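Local coordinates for putative phenazine biosynthesis PhzC/PhzF protein (Clostridium difficile, PDB 4DUN), which probably acts as an isomerase of the PhzF family, whose members share the two-lobed fold of the diaminopimelate epimerases, at residues D70-G73 with H74-L77; G204-H207 with C208-P212; V105-G109 with N110-M114; D95-Q99 with S100-E104; A80-I83 with S84-D88. All coordinates share one frame; numbering follows the deposited sequence. Where two conformers were deposited one is given.

All five contacts are local, each joining neighbouring pieces of one continuous run of chain. They come in the order 1, 5, 4, 3, 2. Contacts 1 and 5 sit at the start and end of helix 73-87, their centres about 15 Å apart. Contacts 4 and 3 are successive hairpins that share strand 101-108, and both pack on that helix: Phe96 reaches Thr76 and Ala80, and Tyr112 reaches Leu77. Contact 2 lies across the molecule at the start of helix 207-218, its centre about 15 Å from that of contact 1. One sulfate bridges these two helix starts, so contacts 1 and 2 face each other across the probable active-site cleft, while the others build the lobe carrying contact 1.

Contact 1: residues D70-G73 with H74-L77; sequences DLCG and HATL. With NI (nickel (II) ion), chain D; SO4 (sulfate ion), chain B.
Cys72 and Ala75 meet at the start of helix 73-87, a worked example of an N-cap next to an anion site. With SG swung anti to the backbone N of Cys72 (chi1 -171°), the sulfur turns back over the first helical turn and takes a weak hydrogen bond from Ala75 N at 3.6 Å. The same rotation lays SG over one face of the His74 imidazole, 3.6 Å from the ring centroid and 22° off its normal. The carbonyl of Cys72 is gripped twice by one residue: Thr76 N reaches its O in the carbonyl plane, while Thr76 OG1, turned back beside its own backbone N, donates from above that plane at 2.7 Å. Thr76 is thereby held to Cys72 O through both backbone and side chain.

His74 holds its ring between its own N and carbonyl carbon (chi1 50°), which sends the imidazole out beyond the helix start, next to the side chain of Glu47, the predicted active-site residue. Amides at the helix tip face a sulfate, probably from the crystallisation liquor: Gly73 N donates to its O1 at 2.8 Å, His74 N more weakly to its O4. Gly204 and Ser205 complete this anion site, and sulfate O4 also lies at the edge of the His74 ring. His74 NE2 binds the nickel ion at 2.0 Å, alongside five atoms from elsewhere in the structure.

Contact 2: residues G204-H207 with C208-P212; sequences GSSH and CNLIP. With SO4 (sulfate ion), chain B.
His207 and Leu210 both carry CG beside the backbone N (chi1 -68° and -66°), and one helical turn apart these matching torsions set Leu210 CD1 over a face of the His207 imidazole. The methyl stands 4.2 Å from the ring centroid, 15° off the normal, in a CH-pi contact displaced toward the rim. The bond from His207 ND1 to Thr203 O, just upstream, probably limits rotation of the ring, and strands 222-227 and 233-239 pack round it. Ile211, four residues on from His207, brings CD1 to 3.9 Å from His207 CB.

These groups belong to the first turn of helix 207-218, which is entered through a type I beta turn running from Gly204 to His207. The backbone hands over from turn to helix in steps: Cys208 N bonds Ser205 O at 3.0 Å, Ser206 O is shared by Leu210 N, in its carbonyl plane, and Asn209 N, above that plane, and His207 O receives Ile211 N at 3.0 Å. Pro212 has no N-H to continue the series, and the helix kinks there. Ahead of the helix, the turn presents its amides to a sulfate, as helix N-termini commonly do with anions. Gly204 N donates to sulfate O4, and Ser205 N gives O3 a nearly straight bond at 2.8 Å. Ser205 OG, lodged between its own N and carbonyl carbon, reaches the same sulfate O3 at 2.7 Å and is itself bonded to Arg145 NH1.

Contact 3: residues V105-G109 with N110-M114; sequences VTRNG and NLYEM
Asn110 meets Arg107 round the tip of the beta hairpin formed by strands 101-108 and 111-117. Its OD1 takes a 2.7 Å hydrogen bond from Arg107 NH2 at the edge of the guanidinium, while Arg107 NE bonds Gly109 O, so two acceptors of the turn fix the flat group. The turn from Asn108 to Leu111 is type II', with Gly109 at positive phi. Leu111 closes it through paired backbone bonds: its O accepts from Asn108 N at 2.8 Å, and its N donates to Asn108 O.

Tyr112, in a non-hydrogen-bonded pair with Arg107, lies alongside the arginine chain. That chain runs out extended from CG anti to its backbone N (chi1 -174°), which carries CD to 3.4 Å from Tyr112 OH and brings the hydroxyl over one guanidinium face, the guanidinium and the tyrosine ring inclined at 32°. Glu113 pairs with Thr106 by two backbone bonds, their side chains on the face opposite Arg107 and Tyr112. Its extended side chain offers OE2 to Asn108 ND2 at 2.9 Å, the amide approaching from above the carboxylate plane. Met114 CG rests 4.1 Å from Val105 CG2, between buried side chains.

Each face of the hairpin thus has its own polar link. Arg107, bonded also to Ser84 OG through NH1, ties the turn to helix 73-87, and its positive charge would probably polarise the C=O groups of Gly109 and of the Asn110 side chain.

Contact 4: residues D95-Q99 with S100-E104; sequences DFFTQ and SGKLE
The hairpin of strands 93-98 and 101-108 reverses between Thr98 and Gly101, and the threonine hydroxyl does much of the work there. OG1 sits between the backbone N and the carbonyl carbon of its own residue (chi1 79°), a position from which it reaches across the bend in two directions. It accepts from Ser100 N at 3.0 Å, which makes an ST turn, and donates to Gly101 O at 2.8 Å, in the carbonyl plane and on a lone pair. Thr98 N meets the same Gly101 O from above that plane, so the oxygen is held by backbone and side chain of one residue. In return Gly101 N bonds Thr98 O, closing a type I beta turn from Thr98 to Gly101, with Gln99 and Ser100 at its corners; the positive phi of Gly101 (97°) returns the chain to the strand.

Along the antiparallel strands hydrogen-bonded and non-hydrogen-bonded pairs alternate, and Phe96 with Leu103 is the next hydrogen-bonded one: Phe96 N to Leu103 O and Leu103 N to Phe96 O, both 2.8 Å. Their side chains share a face with Thr98, whose CG2 comes within 3.7 Å of Leu103 CD1, the two side chains crossing at about a right angle. The Phe96 ring packs on Thr76 and Ala79 of helix 73-87. On the other face Phe97 and Lys102 run side by side, with the lysine CD 3.7 Å from Phe97 CZ. At the bend, Ser100 OG bonds Asp70 O, and Gln99 NE2 bonds Glu68 OE2.

Contact 5: residues A80-I83 with S84-D88; sequences AYVI and SNFID
Val82 CG1 lies 4.4 Å from both Phe86 CD2 and Ile87 CG1, about one turn further along the helix. Tyr81 extends this apolar patch: its CE2 lies 4.1 Å from Phe86 CE2, at the edge of the phenylalanine ring. Strand 4-11 packs against the patch, with Val9 touching both Tyr81 and Val82, and the ring of Tyr7 stacks on that of Phe86.

Moving outward, Asn85 marks the border between the apolar patch and the polar groups. Its CB lies over a face of the Phe86 ring, while its amide stacks on a face of the Tyr81 ring with the planes 28° apart. With CG anti to the backbone N (chi1 166°), the Tyr81 side chain turns that face to the amide, and ND2 of Asn85 stands 3.4 Å from Tyr81 CD1. The amide is also fixed by hydrogen bonding: Tyr81 O accepts from both the side-chain ND2 of Asn85, at 2.9 Å, and its backbone N. Ser84 OG, further round, bonds Val91 O.

At the end of the run Ile83 O accepts from Ile87 N at 2.9 Å and from Asp88 N at 2.8 Å, the donors coming from opposite faces of its plane. The i-to-i+5 bond widens the last turn into the pi-type turn that closes helix 73-87.

Contact 1: residues D70-G73 with H74-L77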
# COMPACT_ATOMS: atom_id res chain seq x y z
N ASP A 70 6.43 -5.25 -17.45
CA ASP A 70 6.48 -6.27 -18.50
C ASP A 70 6.80 -7.68 -18.04
O ASP A 70 6.73 -8.62 -18.84
CB ASP A 70 7.48 -5.84 -19.58
CG ASP A 70 7.08 -4.57 -20.30
OD1 ASP A 70 5.85 -4.29 -20.38
OD2 ASP A 70 7.98 -3.83 -20.73
N LEU A 71 7.17 -7.85 -16.77
CA LEU A 71 7.47 -9.17 -16.24
C LEU A 71 7.32 -9.15 -14.74
O LEU A 71 7.71 -8.17 -14.09
CB LEU A 71 8.90 -9.62 -16.61
CG LEU A 71 9.19 -11.12 -16.61
CD1 LEU A 71 8.38 -11.88 -17.68
CD2 LEU A 71 10.66 -11.38 -16.89
N CYS A 72 6.78 -10.23 -14.17
CA CYS A 72 6.64 -10.35 -12.74
C CYS A 72 6.40 -11.79 -12.34
O CYS A 72 5.25 -12.23 -12.24
CB CYS A 72 5.54 -9.44 -12.22
SG CYS A 72 5.51 -9.38 -10.42
N GLY A 73 7.49 -12.53 -12.14
CA GLY A 73 7.41 -13.95 -11.78
C GLY A 73 6.60 -14.25 -10.53
O GLY A 73 5.78 -15.17 -10.54
N HIS A 74 6.82 -13.50 -9.44
CA HIS A 74 6.14 -13.78 -8.17
C HIS A 74 4.61 -13.52 -8.28
O HIS A 74 3.82 -14.34 -7.77
CB HIS A 74 6.80 -13.02 -6.97
CG HIS A 74 7.01 -11.54 -7.22
ND1 HIS A 74 6.03 -10.60 -6.93
CD2 HIS A 74 8.12 -10.88 -7.66
CE1 HIS A 74 6.54 -9.41 -7.22
NE2 HIS A 74 7.79 -9.52 -7.69
N ALA A 75 4.17 -12.45 -9.00
CA ALA A 75 2.72 -12.23 -9.16
C ALA A 75 2.13 -13.23 -10.15
O ALA A 75 0.94 -13.55 -10.05
CB ALA A 75 2.40 -10.80 -9.59
N THR A 76 2.97 -13.77 -11.08
CA THR A 76 2.53 -14.79 -12.03
C THR A 76 2.18 -16.08 -11.26
O THR A 76 1.19 -16.73 -11.58
CB THR A 76 3.56 -15.02 -13.14
OG1 THR A 76 3.74 -13.77 -13.83
CG2 THR A 76 3.12 -16.09 -14.16
N LEU A 77 3.00 -16.43 -10.24
CA LEU A 77 2.73 -17.60 -9.39
C LEU A 77 1.36 -17.40 -8.70
O LEU A 77 0.52 -18.31 -8.73
CB LEU A 77 3.87 -17.77 -8.36
CG LEU A 77 3.88 -19.08 -7.54
CD1 LEU A 77 5.29 -19.41 -7.07
CD2 LEU A 77 2.99 -18.95 -6.29
NI NI D . 9.10 -8.15 -8.43
S SO4 B . 10.59 -12.61 -10.38
O1 SO4 B . 9.86 -11.53 -11.02
O2 SO4 B . 10.77 -13.76 -11.29
O3 SO4 B . 11.86 -12.10 -9.99
O4 SO4 B . 9.82 -13.08 -9.23

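Contact 2: residues G204-H207 with C208-P212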
# COMPACT_ATOMS: atom_id res chain seq x y z
N GLY A 204 11.97 -14.35 -7.61
CA GLY A 204 12.22 -15.56 -8.38
C GLY A 204 13.43 -15.46 -9.30
O GLY A 204 14.27 -16.35 -9.33
N SER A 205 13.54 -14.35 -10.05
CA SER A 205 14.57 -14.18 -11.10
C SER A 205 16.02 -14.12 -10.60
O SER A 205 16.92 -14.50 -11.34
CB SER A 205 14.27 -12.97 -11.98
OG SER A 205 14.19 -11.77 -11.24
N SER A 206 16.26 -13.67 -9.35
CA SER A 206 17.61 -13.71 -8.76
C SER A 206 18.11 -15.18 -8.69
O SER A 206 19.32 -15.43 -8.78
CB SER A 206 17.58 -13.12 -7.35
OG SER A 206 16.64 -13.84 -6.56
N HIS A 207 17.17 -16.14 -8.59
CA HIS A 207 17.52 -17.56 -8.49
C HIS A 207 18.04 -18.10 -9.84
O HIS A 207 18.70 -19.14 -9.84
CB HIS A 207 16.38 -18.39 -7.87
CG HIS A 207 16.19 -18.04 -6.42
ND1 HIS A 207 15.50 -16.91 -6.04
CD2 HIS A 207 16.76 -18.59 -5.32
CE1 HIS A 207 15.62 -16.83 -4.72
NE2 HIS A 207 16.35 -17.84 -4.24
N CYS A 208 17.90 -17.34 -10.96
CA CYS A 208 18.56 -17.68 -12.23
C CYS A 208 20.07 -17.69 -12.06
O CYS A 208 20.75 -18.47 -12.72
CB CYS A 208 18.16 -16.69 -13.32
SG CYS A 208 16.42 -16.80 -13.77
N ASN A 209 20.60 -16.80 -11.19
CA ASN A 209 22.02 -16.72 -10.87
C ASN A 209 22.37 -17.53 -9.64
O ASN A 209 23.42 -18.15 -9.61
CB ASN A 209 22.45 -15.28 -10.58
CG ASN A 209 22.08 -14.22 -11.60
OD1 ASN A 209 21.67 -13.13 -11.21
ND2 ASN A 209 22.30 -14.47 -12.89
N LEU A 210 21.54 -17.44 -8.58
CA LEU A 210 21.86 -18.06 -7.30
C LEU A 210 21.90 -19.57 -7.39
O LEU A 210 22.78 -20.18 -6.77
CB LEU A 210 20.89 -17.60 -6.18
CG LEU A 210 20.97 -16.11 -5.80
CD1 LEU A 210 19.83 -15.74 -4.85
CD2 LEU A 210 22.36 -15.74 -5.18
N ILE A 211 20.99 -20.17 -8.19
CA ILE A 211 20.93 -21.64 -8.33
C ILE A 211 22.24 -22.17 -8.97
O ILE A 211 22.87 -23.00 -8.31
CB ILE A 211 19.67 -22.13 -9.06
CG1 ILE A 211 18.39 -21.84 -8.19
CG2 ILE A 211 19.79 -23.61 -9.44
CD1 ILE A 211 17.06 -22.05 -8.95
N PRO A 212 22.70 -21.75 -10.19
CA PRO A 212 23.96 -22.31 -10.71
C PRO A 212 25.13 -22.01 -9.79
O PRO A 212 26.00 -22.87 -9.62
CB PRO A 212 24.14 -21.63 -12.08
CG PRO A 212 23.26 -20.40 -12.02
CD PRO A 212 22.10 -20.81 -11.16
S SO4 B . 10.59 -12.61 -10.38
O1 SO4 B . 9.86 -11.53 -11.02
O2 SO4 B . 10.77 -13.76 -11.29
O3 SO4 B . 11.86 -12.10 -9.99
O4 SO4 B . 9.82 -13.08 -9.23

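Contact 3: residues V105-G109 with N110-M114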
# COMPACT_ATOMS: atom_id res chain seq x y z
N VAL A 105 3.23 -22.09 -16.18
CA VAL A 105 3.32 -22.41 -14.75
C VAL A 105 2.76 -23.83 -14.60
O VAL A 105 1.71 -24.13 -15.18
CB VAL A 105 2.62 -21.38 -13.80
CG1 VAL A 105 2.84 -21.75 -12.32
CG2 VAL A 105 3.10 -19.95 -14.08
N THR A 106 3.47 -24.71 -13.87
CA THR A 106 3.00 -26.07 -13.63
C THR A 106 2.68 -26.24 -12.16
O THR A 106 3.50 -25.88 -11.32
CB THR A 106 4.02 -27.12 -14.10
OG1 THR A 106 4.29 -26.91 -15.49
CG2 THR A 106 3.50 -28.55 -13.91
N ARG A 107 1.47 -26.76 -11.86
CA ARG A 107 1.06 -27.06 -10.49
C ARG A 107 1.46 -28.49 -10.18
O ARG A 107 1.06 -29.41 -10.89
CB ARG A 107 -0.46 -26.86 -10.28
CG ARG A 107 -0.85 -27.02 -8.80
CD ARG A 107 -2.32 -26.83 -8.58
NE ARG A 107 -2.73 -27.20 -7.22
CZ ARG A 107 -3.96 -27.04 -6.76
NH1 ARG A 107 -4.90 -26.52 -7.53
NH2 ARG A 107 -4.26 -27.41 -5.52
N ASN A 108 2.28 -28.67 -9.16
CA ASN A 108 2.74 -29.99 -8.74
C ASN A 108 2.33 -30.12 -7.27
O ASN A 108 2.98 -29.55 -6.40
CB ASN A 108 4.26 -30.10 -8.96
CG ASN A 108 4.89 -31.40 -8.49
OD1 ASN A 108 4.25 -32.25 -7.84
ND2 ASN A 108 6.16 -31.59 -8.82
N GLY A 109 1.20 -30.80 -7.03
CA GLY A 109 0.61 -30.88 -5.70
C GLY A 109 0.09 -29.49 -5.40
O GLY A 109 -0.79 -29.00 -6.11
N ASN A 110 0.68 -28.80 -4.42
CA ASN A 110 0.35 -27.40 -4.11
C ASN A 110 1.55 -26.49 -4.36
O ASN A 110 1.57 -25.31 -3.94
CB ASN A 110 -0.20 -27.27 -2.68
CG ASN A 110 -1.61 -27.79 -2.59
OD1 ASN A 110 -2.41 -27.62 -3.50
ND2 ASN A 110 -1.95 -28.46 -1.49
N LEU A 111 2.52 -26.99 -5.12
CA LEU A 111 3.69 -26.21 -5.49
C LEU A 111 3.51 -25.69 -6.91
O LEU A 111 3.03 -26.41 -7.77
CB LEU A 111 4.96 -27.06 -5.45
CG LEU A 111 5.63 -27.29 -4.10
CD1 LEU A 111 6.60 -28.45 -4.18
CD2 LEU A 111 6.31 -26.03 -3.61
N TYR A 112 3.90 -24.45 -7.16
CA TYR A 112 3.78 -23.88 -8.50
C TYR A 112 5.17 -23.73 -9.07
O TYR A 112 6.02 -23.09 -8.49
CB TYR A 112 3.00 -22.56 -8.45
CG TYR A 112 1.56 -22.84 -8.10
CD1 TYR A 112 0.61 -23.02 -9.09
CD2 TYR A 112 1.17 -22.97 -6.78
CE1 TYR A 112 -0.69 -23.31 -8.77
CE2 TYR A 112 -0.12 -23.26 -6.45
CZ TYR A 112 -1.05 -23.43 -7.45
OH TYR A 112 -2.35 -23.71 -7.13
N GLU A 113 5.39 -24.36 -10.22
CA GLU A 113 6.69 -24.41 -10.87
C GLU A 113 6.89 -23.51 -12.08
O GLU A 113 6.04 -23.44 -12.96
CB GLU A 113 6.99 -25.85 -11.31
CG GLU A 113 6.76 -26.90 -10.24
CD GLU A 113 7.02 -28.31 -10.73
OE1 GLU A 113 6.84 -28.57 -11.94
OE2 GLU A 113 7.40 -29.16 -9.91
N MET A 114 8.02 -22.82 -12.10
CA MET A 114 8.36 -21.93 -13.22
C MET A 114 9.78 -22.24 -13.67
O MET A 114 10.70 -22.34 -12.85
CB MET A 114 8.20 -20.45 -12.83
CG MET A 114 6.82 -20.13 -12.26
SD MET A 114 6.55 -18.41 -11.72
CE MET A 114 7.67 -18.28 -10.36
O HOH W 1 6.63 -25.41 -15.53

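Contact 4: residues D95-Q99 with S100-E104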
# COMPACT_ATOMS: atom_id res chain seq x y z
N ASP A 95 -0.95 -21.60 -18.96
CA ASP A 95 -0.24 -20.77 -19.95
C ASP A 95 -0.78 -19.37 -19.90
O ASP A 95 -2.00 -19.18 -19.96
CB ASP A 95 -0.40 -21.33 -21.38
CG ASP A 95 0.38 -22.60 -21.66
OD1 ASP A 95 1.27 -22.93 -20.86
OD2 ASP A 95 0.14 -23.23 -22.71
N PHE A 96 0.13 -18.39 -19.84
CA PHE A 96 -0.23 -16.97 -19.87
C PHE A 96 0.44 -16.26 -21.03
O PHE A 96 1.63 -16.44 -21.25
CB PHE A 96 0.22 -16.27 -18.58
CG PHE A 96 -0.44 -16.71 -17.30
CD1 PHE A 96 -1.77 -16.39 -17.04
CD2 PHE A 96 0.29 -17.35 -16.31
CE1 PHE A 96 -2.38 -16.74 -15.83
CE2 PHE A 96 -0.30 -17.67 -15.08
CZ PHE A 96 -1.64 -17.37 -14.85
N PHE A 97 -0.32 -15.39 -21.73
CA PHE A 97 0.23 -14.56 -22.78
C PHE A 97 0.41 -13.16 -22.21
O PHE A 97 -0.54 -12.56 -21.71
CB PHE A 97 -0.64 -14.59 -24.04
CG PHE A 97 -0.51 -15.94 -24.72
CD1 PHE A 97 -1.44 -16.94 -24.48
CD2 PHE A 97 0.59 -16.23 -25.52
CE1 PHE A 97 -1.29 -18.21 -25.06
CE2 PHE A 97 0.72 -17.48 -26.12
CZ PHE A 97 -0.22 -18.46 -25.89
N THR A 98 1.67 -12.68 -22.22
CA THR A 98 2.06 -11.41 -21.59
C THR A 98 2.86 -10.50 -22.53
O THR A 98 3.22 -10.91 -23.63
CB THR A 98 2.94 -11.70 -20.35
OG1 THR A 98 4.29 -11.99 -20.77
CG2 THR A 98 2.38 -12.83 -19.44
N GLN A 99 3.24 -9.32 -22.01
CA GLN A 99 4.09 -8.33 -22.72
C GLN A 99 5.44 -8.94 -23.10
O GLN A 99 6.06 -8.48 -24.05
CB GLN A 99 4.36 -7.12 -21.80
CG GLN A 99 3.15 -6.24 -21.53
CD GLN A 99 2.84 -5.28 -22.64
OE1 GLN A 99 3.42 -5.33 -23.73
NE2 GLN A 99 1.92 -4.38 -22.38
N SER A 100 5.90 -9.94 -22.31
CA SER A 100 7.20 -10.60 -22.51
C SER A 100 7.07 -12.02 -23.10
O SER A 100 8.01 -12.81 -23.02
CB SER A 100 7.98 -10.66 -21.19
OG SER A 100 8.32 -9.34 -20.83
N GLY A 101 5.95 -12.30 -23.74
CA GLY A 101 5.75 -13.59 -24.37
C GLY A 101 4.98 -14.57 -23.52
O GLY A 101 4.35 -14.19 -22.52
N LYS A 102 4.99 -15.83 -23.93
CA LYS A 102 4.24 -16.87 -23.24
C LYS A 102 4.95 -17.32 -21.96
O LYS A 102 6.15 -17.60 -22.00
CB LYS A 102 4.01 -18.07 -24.17
CG LYS A 102 3.15 -19.18 -23.55
CD LYS A 102 2.71 -20.23 -24.58
CE LYS A 102 3.72 -21.28 -24.91
NZ LYS A 102 3.07 -22.45 -25.57
N LEU A 103 4.21 -17.43 -20.86
CA LEU A 103 4.74 -17.94 -19.60
C LEU A 103 3.97 -19.18 -19.20
O LEU A 103 2.73 -19.19 -19.23
CB LEU A 103 4.70 -16.91 -18.46
CG LEU A 103 5.37 -15.55 -18.69
CD1 LEU A 103 5.04 -14.64 -17.53
CD2 LEU A 103 6.88 -15.68 -18.85
N GLU A 104 4.68 -20.24 -18.85
CA GLU A 104 4.02 -21.46 -18.40
C GLU A 104 4.27 -21.66 -16.91
O GLU A 104 5.37 -21.41 -16.44
CB GLU A 104 4.49 -22.70 -19.18
CG GLU A 104 3.71 -23.95 -18.82
CD GLU A 104 3.79 -25.08 -19.81
OE1 GLU A 104 4.52 -26.06 -19.53
OE2 GLU A 104 3.11 -25.01 -20.86

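Contact 5: residues A80-I83 with S84-D88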
# COMPACT_ATOMS: atom_id res chain seq x y z
N ALA A 80 -1.46 -18.01 -11.20
CA ALA A 80 -1.60 -19.44 -11.47
C ALA A 80 -2.34 -20.12 -10.32
O ALA A 80 -3.21 -20.95 -10.55
CB ALA A 80 -0.24 -20.09 -11.69
N TYR A 81 -2.02 -19.73 -9.06
CA TYR A 81 -2.69 -20.25 -7.87
C TYR A 81 -4.20 -19.96 -7.97
O TYR A 81 -5.03 -20.86 -7.78
CB TYR A 81 -2.08 -19.64 -6.59
CG TYR A 81 -2.92 -19.87 -5.34
CD1 TYR A 81 -2.72 -20.99 -4.54
CD2 TYR A 81 -3.96 -18.99 -5.00
CE1 TYR A 81 -3.50 -21.21 -3.40
CE2 TYR A 81 -4.77 -19.24 -3.89
CZ TYR A 81 -4.53 -20.34 -3.09
OH TYR A 81 -5.31 -20.56 -1.98
N VAL A 82 -4.55 -18.73 -8.35
CA VAL A 82 -5.95 -18.34 -8.49
C VAL A 82 -6.65 -19.19 -9.58
O VAL A 82 -7.75 -19.69 -9.33
CB VAL A 82 -6.10 -16.82 -8.74
CG1 VAL A 82 -7.53 -16.46 -9.16
CG2 VAL A 82 -5.70 -16.03 -7.49
N ILE A 83 -6.02 -19.34 -10.76
CA ILE A 83 -6.59 -20.10 -11.88
C ILE A 83 -6.91 -21.55 -11.44
O ILE A 83 -8.05 -22.01 -11.61
CB ILE A 83 -5.65 -20.08 -13.14
CG1 ILE A 83 -5.49 -18.65 -13.74
CG2 ILE A 83 -6.10 -21.10 -14.22
CD1 ILE A 83 -6.85 -17.90 -14.22
N SER A 84 -5.91 -22.25 -10.88
CA SER A 84 -6.04 -23.66 -10.49
C SER A 84 -6.89 -23.89 -9.23
O SER A 84 -7.40 -24.98 -9.06
CB SER A 84 -4.67 -24.31 -10.31
OG SER A 84 -4.81 -25.72 -10.42
N ASN A 85 -7.07 -22.88 -8.37
CA ASN A 85 -7.91 -23.08 -7.19
C ASN A 85 -9.35 -22.62 -7.41
O ASN A 85 -10.24 -23.13 -6.71
CB ASN A 85 -7.33 -22.34 -5.97
CG ASN A 85 -6.24 -23.11 -5.29
OD1 ASN A 85 -6.47 -23.75 -4.25
ND2 ASN A 85 -5.03 -23.06 -5.85
N PHE A 86 -9.60 -21.68 -8.36
CA PHE A 86 -10.94 -21.11 -8.49
C PHE A 86 -11.55 -21.07 -9.89
O PHE A 86 -12.77 -21.03 -10.01
CB PHE A 86 -10.94 -19.67 -7.95
CG PHE A 86 -10.50 -19.59 -6.51
CD1 PHE A 86 -11.36 -19.97 -5.48
CD2 PHE A 86 -9.21 -19.19 -6.18
CE1 PHE A 86 -10.93 -19.96 -4.15
CE2 PHE A 86 -8.79 -19.16 -4.84
CZ PHE A 86 -9.65 -19.55 -3.84
N ILE A 87 -10.72 -20.99 -10.94
CA ILE A 87 -11.22 -20.74 -12.30
C ILE A 87 -11.35 -22.03 -13.08
O ILE A 87 -12.42 -22.31 -13.61
CB ILE A 87 -10.30 -19.70 -13.01
CG1 ILE A 87 -10.04 -18.43 -12.12
CG2 ILE A 87 -10.80 -19.36 -14.42
CD1 ILE A 87 -11.30 -17.67 -11.47
N ASP A 88 -10.25 -22.79 -13.18
CA ASP A 88 -10.17 -24.10 -13.82
C ASP A 88 -9.62 -25.01 -12.75
O ASP A 88 -8.42 -25.26 -12.71
CB ASP A 88 -9.30 -24.06 -15.09
CG ASP A 88 -9.36 -25.31 -15.95
OD1 ASP A 88 -10.05 -26.28 -15.56
OD2 ASP A 88 -8.69 -25.34 -17.00